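Local coordinates for protein glycoside Hydrolase (Bacteroides uniformis, PDB 5TA0) that probably hydrolyses agarose chains as a glycoside hydrolase of a human gut symbiont, and binds the agarose oligosaccharide neoagarooctaose, at residues K418-T423 with N444-I449; S472-H477 with V510-F515. All coordinates share one frame; numbering follows the deposited sequence.

Overall arrangement
Both contacts are largely buried and both reach the same sheet of the beta-sandwich, where strands 444-451 and 508-514 are neighbours; their centres lie about 9 Å apart. They differ in what does the holding. Contact 1 sets a loop against a sheet face, through the side chains of strand 444-451, with no direct hydrogen bond across, relying on a tyrosine face, apolar branches and one water. Contact 2 is strand against strand, held by an antiparallel ladder of six backbone hydrogen bonds, with an apolar face turned inward and a more polar, partly exposed one on the other side. The two meet where R476 of contact 2 reaches the K418 carbonyl and the D419 carboxylate of contact 1.

Contact 1: residues K418-T423 with N444-I449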
ATOM      1  N   LYS A 418      -5.859  16.084   6.684  1.00  8.83           N
ATOM      2  CA  LYS A 418      -7.051  16.387   7.487  1.00  9.73           C
ATOM      3  C   LYS A 418      -8.185  16.882   6.560  1.00  9.90           C
ATOM      4  O   LYS A 418      -7.945  17.635   5.616  1.00  9.93           O
ATOM      5  CB  LYS A 418      -6.721  17.437   8.560  1.00 11.05           C
ATOM      6  CG  LYS A 418      -7.771  17.601   9.626  1.00 12.44           C
ATOM      7  CD  LYS A 418      -7.409  18.712  10.596  1.00 14.26           C
ATOM      8  CE  LYS A 418      -8.326  18.776  11.796  1.00 17.19           C
ATOM      9  NZ  LYS A 418      -9.719  19.177  11.445  1.00 19.55           N
ATOM     10  N   ASP A 419      -9.395  16.389   6.812  1.00  9.70           N
ATOM     11  CA  ASP A 419     -10.601  16.822   6.107  1.00 10.44           C
ATOM     12  C   ASP A 419     -10.779  16.227   4.720  1.00 10.81           C
ATOM     13  O   ASP A 419     -11.896  16.277   4.198  1.00 12.18           O
ATOM     14  CB  ASP A 419     -10.729  18.360   5.996  1.00 11.42           C
ATOM     15  CG  ASP A 419     -10.475  19.075   7.292  1.00 12.27           C
ATOM     16  OD1 ASP A 419     -11.189  18.777   8.258  1.00 13.28           O
ATOM     17  OD2 ASP A 419      -9.556  19.933   7.337  1.00 13.91           O
ATOM     18  N   VAL A 420      -9.730  15.719   4.069  1.00  9.65           N
ATOM     19  CA  VAL A 420      -9.796  15.331   2.659  1.00  9.63           C
ATOM     20  C   VAL A 420     -10.804  14.182   2.521  1.00  9.61           C
ATOM     21  O   VAL A 420     -10.673  13.147   3.186  1.00  9.54           O
ATOM     22  CB  VAL A 420      -8.424  14.900   2.113  1.00  9.52           C
ATOM     23  CG1 VAL A 420      -8.554  14.327   0.710  1.00  9.76           C
ATOM     24  CG2 VAL A 420      -7.425  16.059   2.144  1.00  9.52           C
ATOM     25  N   LYS A 421     -11.816  14.400   1.678  1.00  9.39           N
ATOM     26  CA  LYS A 421     -12.870  13.426   1.429  1.00 10.30           C
ATOM     27  C   LYS A 421     -13.663  13.971   0.250  1.00  9.63           C
ATOM     28  O   LYS A 421     -13.505  15.122  -0.154  1.00  9.37           O
ATOM     29  CB  LYS A 421     -13.786  13.206   2.645  1.00 11.82           C
ATOM     30  CG  LYS A 421     -14.624  14.428   3.047  1.00 12.99           C
ATOM     31  CD  LYS A 421     -15.503  14.186   4.277  1.00 15.42           C
ATOM     32  CE  LYS A 421     -14.695  14.079   5.542  1.00 17.64           C
ATOM     33  NZ  LYS A 421     -14.157  15.378   5.999  1.00 18.93           N
ATOM     34  N   GLY A 422     -14.525  13.121  -0.279  1.00  9.48           N
ATOM     35  CA  GLY A 422     -15.495  13.542  -1.259  1.00  9.67           C
ATOM     36  C   GLY A 422     -15.427  12.763  -2.553  1.00  9.23           C
ATOM     37  O   GLY A 422     -14.752  11.720  -2.643  1.00  8.99           O
ATOM     38  N   THR A 423     -16.127  13.280  -3.560  1.00  9.10           N
ATOM     39  CA  THR A 423     -16.245  12.627  -4.865  1.00  9.27           C
ATOM     40  C   THR A 423     -15.011  12.965  -5.691  1.00  8.85           C
ATOM     41  O   THR A 423     -14.629  14.148  -5.816  1.00  9.66           O
ATOM     42  CB  THR A 423     -17.512  13.116  -5.600  1.00  9.64           C
ATOM     43  OG1 THR A 423     -18.662  12.728  -4.834  1.00 11.01           O
ATOM     44  CG2 THR A 423     -17.594  12.575  -6.991  1.00  9.82           C
ATOM     45  N   ASN A 444     -16.331  22.224  -0.483  1.00 12.81           N
ATOM     46  CA  ASN A 444     -14.883  22.091  -0.371  1.00 13.82           C
ATOM     47  C   ASN A 444     -14.298  21.203  -1.448  1.00 13.20           C
ATOM     48  O   ASN A 444     -14.869  20.151  -1.757  1.00 14.03           O
ATOM     49  CB  ASN A 444     -14.515  21.516   0.981  1.00 15.55           C
ATOM     50  CG  ASN A 444     -14.800  22.478   2.102  1.00 17.80           C
ATOM     51  OD1 ASN A 444     -14.302  23.599   2.093  1.00 21.15           O
ATOM     52  ND2 ASN A 444     -15.593  22.060   3.059  1.00 20.59           N
ATOM     53  N   VAL A 445     -13.179  21.631  -2.013  1.00 11.65           N
ATOM     54  CA  VAL A 445     -12.450  20.840  -3.008  1.00 11.03           C
ATOM     55  C   VAL A 445     -11.011  20.702  -2.549  1.00 11.08           C
ATOM     56  O   VAL A 445     -10.380  21.701  -2.221  1.00 12.32           O
ATOM     57  CB  VAL A 445     -12.480  21.481  -4.404  1.00 11.32           C
ATOM     58  CG1 VAL A 445     -11.822  20.571  -5.442  1.00 11.83           C
ATOM     59  CG2 VAL A 445     -13.912  21.784  -4.798  1.00 11.49           C
ATOM     60  N   TYR A 446     -10.495  19.477  -2.557  1.00 10.11           N
ATOM     61  CA  TYR A 446      -9.135  19.147  -2.115  1.00 10.04           C
ATOM     62  C   TYR A 446      -8.367  18.725  -3.339  1.00  9.51           C
ATOM     63  O   TYR A 446      -8.731  17.752  -4.003  1.00 10.53           O
ATOM     64  CB  TYR A 446      -9.152  18.026  -1.055  1.00 10.10           C
ATOM     65  CG  TYR A 446     -10.002  18.404   0.106  1.00 10.56           C
ATOM     66  CD1 TYR A 446      -9.504  19.248   1.093  1.00 11.45           C
ATOM     67  CD2 TYR A 446     -11.327  17.987   0.190  1.00 11.02           C
ATOM     68  CE1 TYR A 446     -10.293  19.645   2.145  1.00 11.65           C
ATOM     69  CE2 TYR A 446     -12.136  18.378   1.253  1.00 11.91           C
ATOM     70  CZ  TYR A 446     -11.598  19.207   2.222  1.00 12.40           C
ATOM     71  OH  TYR A 446     -12.371  19.649   3.270  1.00 14.74           O
ATOM     72  N   PHE A 447      -7.318  19.485  -3.666  1.00  9.19           N
ATOM     73  CA  PHE A 447      -6.477  19.271  -4.830  1.00  9.44           C
ATOM     74  C   PHE A 447      -5.096  18.862  -4.315  1.00  9.30           C
ATOM     75  O   PHE A 447      -4.418  19.658  -3.637  1.00  9.47           O
ATOM     76  CB  PHE A 447      -6.429  20.579  -5.624  1.00  9.97           C
ATOM     77  CG  PHE A 447      -5.752  20.514  -6.969  1.00 11.01           C
ATOM     78  CD1 PHE A 447      -5.516  19.341  -7.673  1.00 11.53           C
ATOM     79  CD2 PHE A 447      -5.404  21.730  -7.578  1.00 12.04           C
ATOM     80  CE1 PHE A 447      -4.922  19.370  -8.927  1.00 11.90           C
ATOM     81  CE2 PHE A 447      -4.850  21.754  -8.836  1.00 12.45           C
ATOM     82  CZ  PHE A 447      -4.618  20.590  -9.503  1.00 12.79           C
ATOM     83  N   ILE A 448      -4.724  17.603  -4.556  1.00  8.60           N
ATOM     84  CA  ILE A 448      -3.481  17.050  -3.983  1.00  8.79           C
ATOM     85  C   ILE A 448      -2.473  16.865  -5.082  1.00  8.37           C
ATOM     86  O   ILE A 448      -2.779  16.298  -6.125  1.00  8.76           O
ATOM     87  CB  ILE A 448      -3.716  15.693  -3.273  1.00  9.14           C
ATOM     88  CG1 ILE A 448      -4.879  15.759  -2.281  1.00  9.49           C
ATOM     89  CG2 ILE A 448      -2.455  15.226  -2.578  1.00  9.08           C
ATOM     90  CD1 ILE A 448      -6.155  15.109  -2.756  1.00 10.09           C
ATOM     91  N   ILE A 449      -1.245  17.353  -4.856  1.00  8.51           N
ATOM     92  CA  ILE A 449      -0.187  17.278  -5.853  1.00  8.65           C
ATOM     93  C   ILE A 449       1.077  16.790  -5.163  1.00  8.37           C
ATOM     94  O   ILE A 449       1.417  17.293  -4.101  1.00  8.88           O
ATOM     95  CB  ILE A 449       0.062  18.636  -6.569  1.00  9.38           C
ATOM     96  CG1 ILE A 449      -1.279  19.283  -6.974  1.00 10.34           C
ATOM     97  CG2 ILE A 449       1.006  18.462  -7.743  1.00  9.61           C
ATOM     98  CD1 ILE A 449      -1.153  20.680  -7.561  1.00 11.28           C
TER
HETATM   99  O   HOH W   1     -14.399  18.181   4.019  1.00 31.11           O
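Two first torsions bring Y446 and V420 together: the tyrosine ring swings out anti to its own carbonyl carbon (chi1 -56°), while V420 sets CG1 anti to the backbone N (chi1 172°) and thereby turns CG2 to the ring. The side chains slide past each other in opposite directions, and what rests on the aromatic face is chiefly backbone. V420 CA stands 3.9 Å from the ring centroid, only 10° off the normal, a CH-pi contact almost over the centre. V420 CG2 adds an apolar touch 3.9 Å from Y446 CD1, and the other branch, CG1, reaches I448 CD1 at 4.3 Å. In fold terms, residues 418-423 are the link between helix 411-416 and strand 423-429 of the beta-sandwich, and here that link is laid against strand 444-451 two places along the same sheet. Polar groups are joined through solvent: Y446 OH donates to a water 2.6 Å away, and this water donates in turn to D419 O at 3.1 Å. D419 O also takes K421 NZ, at 3.0 Å, the ammonium folding back to arrive from above the carbonyl plane. K421 O, by contrast, is buried without a partner, lying 3.6 Å from Y446 CD2. Beside the hydroxyl sits D419 CB; the carboxylate beyond it is shared between R476 and, at 3.5 Å from D419 OD1, K418 NZ.

Contact 2: residues S472-H477 with V510-F515; sequences SIEVRH and VICYNF
S472, E474 and R476 pair with N514, C512 and V510 in an antiparallel ladder whose three hydrogen-bonded pairs satisfy six N-H groups and six carbonyls. The middle rung is the tightest: C512 N gives to E474 O at 2.8 Å, and both bonds of this pair lie in the carbonyl planes. At the S472 end the rung is uneven, since S472 N to N514 O stretches to 3.3 Å whereas N514 N to S472 O is short and nearly straight. C512 O takes more than E474 N: a water donates to it at 2.8 Å and also bonds S472 OG, and the I473 CA-H leans against it. On the face carrying the polar side chains, R476 extends fully from CG to NE and forms a salt bridge from R476 NE to E474 OE2 at 2.8 Å, close to the guanidinium plane, with a weak second bond from NH2. C512 SG lies over one face of the group, 3.6 Å from R476 NE. The remaining N-H groups go to the loop of residues 418-423 and the helix before it: NH1 to the carbonyls of K418 and L416, NH2 to the carboxylate of D419. An alanine in place of R476 would probably leave E474 without this cation, and take one charged partner from D419 and a donor from the K418 and L416 carbonyls. N514 ND2 is bonded to N444 OD1. The opposite face is apolar, with I473 CG2 3.6 Å from I511 CG2 and the Y513 ring alongside I473. There I511 and Y513 meet L461 of strand 457-464, which lies five places along the same sheet, consistent with the sheet folding over on itself, while strand 487-495 pairs with 472-481 on its outer side and strand 444-451 with 508-514 on the other.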
ATOM      1  N   SER A 472     -12.287  31.109  -0.443  1.00 21.07           N
ATOM      2  CA  SER A 472     -10.950  31.073   0.157  1.00 20.12           C
ATOM      3  C   SER A 472     -10.157  29.879  -0.354  1.00 18.19           C
ATOM      4  O   SER A 472     -10.742  28.907  -0.851  1.00 16.79           O
ATOM      5  CB  SER A 472     -11.055  30.993   1.668  1.00 21.48           C
ATOM      6  OG  SER A 472     -11.646  29.769   2.058  1.00 24.10           O
ATOM      7  N   ILE A 473      -8.831  29.977  -0.233  1.00 16.98           N
ATOM      8  CA  ILE A 473      -7.898  28.893  -0.587  1.00 17.00           C
ATOM      9  C   ILE A 473      -6.962  28.702   0.592  1.00 17.22           C
ATOM     10  O   ILE A 473      -6.293  29.667   1.010  1.00 17.22           O
ATOM     11  CB  ILE A 473      -7.094  29.229  -1.865  1.00 17.50           C
ATOM     12  CG1 ILE A 473      -8.058  29.554  -3.020  1.00 18.22           C
ATOM     13  CG2 ILE A 473      -6.137  28.090  -2.243  1.00 18.46           C
ATOM     14  CD1 ILE A 473      -7.408  29.994  -4.300  1.00 19.35           C
ATOM     15  N   GLU A 474      -6.917  27.482   1.145  1.00 15.02           N
ATOM     16  CA  GLU A 474      -5.901  27.104   2.121  1.00 14.69           C
ATOM     17  C   GLU A 474      -4.885  26.204   1.428  1.00 14.23           C
ATOM     18  O   GLU A 474      -5.241  25.161   0.874  1.00 14.24           O
ATOM     19  CB  GLU A 474      -6.511  26.406   3.331  1.00 15.65           C
ATOM     20  CG  GLU A 474      -5.476  25.866   4.303  1.00 16.41           C
ATOM     21  CD  GLU A 474      -6.060  25.286   5.566  1.00 18.51           C
ATOM     22  OE1 GLU A 474      -6.582  26.045   6.414  1.00 21.23           O
ATOM     23  OE2 GLU A 474      -5.932  24.063   5.774  1.00 16.84           O
ATOM     24  N   VAL A 475      -3.618  26.613   1.471  1.00 12.95           N
ATOM     25  CA  VAL A 475      -2.508  25.828   0.948  1.00 12.87           C
ATOM     26  C   VAL A 475      -1.833  25.119   2.095  1.00 12.24           C
ATOM     27  O   VAL A 475      -1.488  25.737   3.104  1.00 12.39           O
ATOM     28  CB  VAL A 475      -1.458  26.734   0.261  1.00 13.26           C
ATOM     29  CG1 VAL A 475      -0.239  25.945  -0.214  1.00 14.05           C
ATOM     30  CG2 VAL A 475      -2.110  27.522  -0.877  1.00 14.42           C
ATOM     31  N   ARG A 476      -1.624  23.819   1.935  1.00 10.91           N
ATOM     32  CA  ARG A 476      -0.835  23.008   2.871  1.00 10.94           C
ATOM     33  C   ARG A 476       0.322  22.390   2.091  1.00 10.56           C
ATOM     34  O   ARG A 476       0.104  21.770   1.055  1.00 11.25           O
ATOM     35  CB  ARG A 476      -1.688  21.898   3.459  1.00 10.31           C
ATOM     36  CG  ARG A 476      -3.015  22.335   4.058  1.00 10.69           C
ATOM     37  CD  ARG A 476      -3.823  21.123   4.444  1.00 10.65           C
ATOM     38  NE  ARG A 476      -5.139  21.478   4.951  1.00 11.26           N
ATOM     39  CZ  ARG A 476      -6.067  20.576   5.249  1.00 11.24           C
ATOM     40  NH1 ARG A 476      -5.825  19.286   5.071  1.00 11.34           N
ATOM     41  NH2 ARG A 476      -7.242  20.963   5.713  1.00 12.38           N
ATOM     42  N   HIS A 477       1.562  22.616   2.543  1.00 10.15           N
ATOM     43  CA  HIS A 477       2.752  22.212   1.799  1.00 10.05           C
ATOM     44  C   HIS A 477       3.712  21.531   2.776  1.00  9.98           C
ATOM     45  O   HIS A 477       4.165  22.158   3.757  1.00 10.56           O
ATOM     46  CB  HIS A 477       3.400  23.456   1.175  1.00 10.35           C
ATOM     47  CG  HIS A 477       4.535  23.191   0.238  1.00 10.66           C
ATOM     48  ND1 HIS A 477       5.463  24.168  -0.062  1.00 11.31           N
ATOM     49  CD2 HIS A 477       4.902  22.103  -0.471  1.00 10.29           C
ATOM     50  CE1 HIS A 477       6.334  23.698  -0.929  1.00 11.44           C
ATOM     51  NE2 HIS A 477       6.019  22.444  -1.199  1.00 11.40           N
ATOM     52  N   VAL A 510      -1.564  19.961  -0.416  1.00  9.31           N
ATOM     53  CA  VAL A 510      -3.021  19.778  -0.430  1.00  9.75           C
ATOM     54  C   VAL A 510      -3.597  21.194  -0.447  1.00 10.21           C
ATOM     55  O   VAL A 510      -3.396  21.962   0.521  1.00 10.81           O
ATOM     56  CB  VAL A 510      -3.545  18.973   0.777  1.00  9.52           C
ATOM     57  CG1 VAL A 510      -5.077  18.984   0.832  1.00  9.81           C
ATOM     58  CG2 VAL A 510      -3.016  17.542   0.734  1.00  9.70           C
ATOM     59  N   ILE A 511      -4.276  21.517  -1.545  1.00 10.57           N
ATOM     60  CA  ILE A 511      -4.870  22.853  -1.741  1.00 11.35           C
ATOM     61  C   ILE A 511      -6.357  22.703  -1.513  1.00 11.96           C
ATOM     62  O   ILE A 511      -7.015  21.872  -2.143  1.00 11.41           O
ATOM     63  CB  ILE A 511      -4.568  23.373  -3.148  1.00 12.15           C
ATOM     64  CG1 ILE A 511      -3.053  23.421  -3.406  1.00 13.14           C
ATOM     65  CG2 ILE A 511      -5.189  24.763  -3.350  1.00 12.23           C
ATOM     66  CD1 ILE A 511      -2.655  23.396  -4.848  1.00 14.65           C
ATOM     67  N   CYS A 512      -6.882  23.468  -0.562  1.00 12.11           N
ATOM     68  CA  CYS A 512      -8.270  23.375  -0.151  1.00 12.58           C
ATOM     69  C   CYS A 512      -9.020  24.607  -0.667  1.00 12.63           C
ATOM     70  O   CYS A 512      -8.779  25.714  -0.194  1.00 13.31           O
ATOM     71  CB  CYS A 512      -8.377  23.258   1.374  1.00 12.80           C
ATOM     72  SG  CYS A 512      -7.268  22.028   2.118  1.00 15.83           S
ATOM     73  N   TYR A 513      -9.894  24.403  -1.642  1.00 11.99           N
ATOM     74  CA  TYR A 513     -10.740  25.496  -2.172  1.00 12.62           C
ATOM     75  C   TYR A 513     -12.059  25.449  -1.443  1.00 13.76           C
ATOM     76  O   TYR A 513     -12.662  24.383  -1.341  1.00 14.92           O
ATOM     77  CB  TYR A 513     -10.980  25.342  -3.656  1.00 12.65           C
ATOM     78  CG  TYR A 513      -9.734  25.337  -4.519  1.00 13.11           C
ATOM     79  CD1 TYR A 513      -9.255  26.493  -5.124  1.00 13.40           C
ATOM     80  CD2 TYR A 513      -9.018  24.172  -4.732  1.00 13.94           C
ATOM     81  CE1 TYR A 513      -8.125  26.493  -5.922  1.00 13.88           C
ATOM     82  CE2 TYR A 513      -7.879  24.159  -5.518  1.00 13.86           C
ATOM     83  CZ  TYR A 513      -7.429  25.314  -6.116  1.00 13.82           C
ATOM     84  OH  TYR A 513      -6.299  25.269  -6.884  1.00 14.28           O
ATOM     85  N   ASN A 514     -12.525  26.590  -0.922  1.00 13.98           N
ATOM     86  CA  ASN A 514     -13.838  26.682  -0.327  1.00 15.03           C
ATOM     87  C   ASN A 514     -14.708  27.608  -1.182  1.00 14.12           C
ATOM     88  O   ASN A 514     -14.305  28.727  -1.496  1.00 15.37           O
ATOM     89  CB  ASN A 514     -13.750  27.199   1.098  1.00 17.18           C
ATOM     90  CG  ASN A 514     -15.104  27.289   1.767  1.00 19.94           C
ATOM     91  OD1 ASN A 514     -15.600  28.383   2.013  1.00 23.96           O
ATOM     92  ND2 ASN A 514     -15.719  26.155   2.038  1.00 21.45           N
ATOM     93  N   PHE A 515     -15.880  27.112  -1.575  1.00 13.30           N
ATOM     94  CA  PHE A 515     -16.809  27.872  -2.419  1.00 13.14           C
ATOM     95  C   PHE A 515     -18.038  28.320  -1.633  1.00 13.05           C
ATOM     96  O   PHE A 515     -18.391  27.748  -0.615  1.00 13.62           O
ATOM     97  CB  PHE A 515     -17.222  27.012  -3.619  1.00 12.90           C
ATOM     98  CG  PHE A 515     -16.122  26.814  -4.610  1.00 12.81           C
ATOM     99  CD1 PHE A 515     -15.949  27.678  -5.677  1.00 13.37           C
ATOM    100  CD2 PHE A 515     -15.221  25.750  -4.473  1.00 12.59           C
ATOM    101  CE1 PHE A 515     -14.929  27.485  -6.595  1.00 13.61           C
ATOM    102  CE2 PHE A 515     -14.200  25.563  -5.386  1.00 12.96           C
ATOM    103  CZ  PHE A 515     -14.034  26.423  -6.451  1.00 13.71           C
TER
HETATM  104  O   HOH W   2     -10.209  26.942   1.865  1.00 29.69           O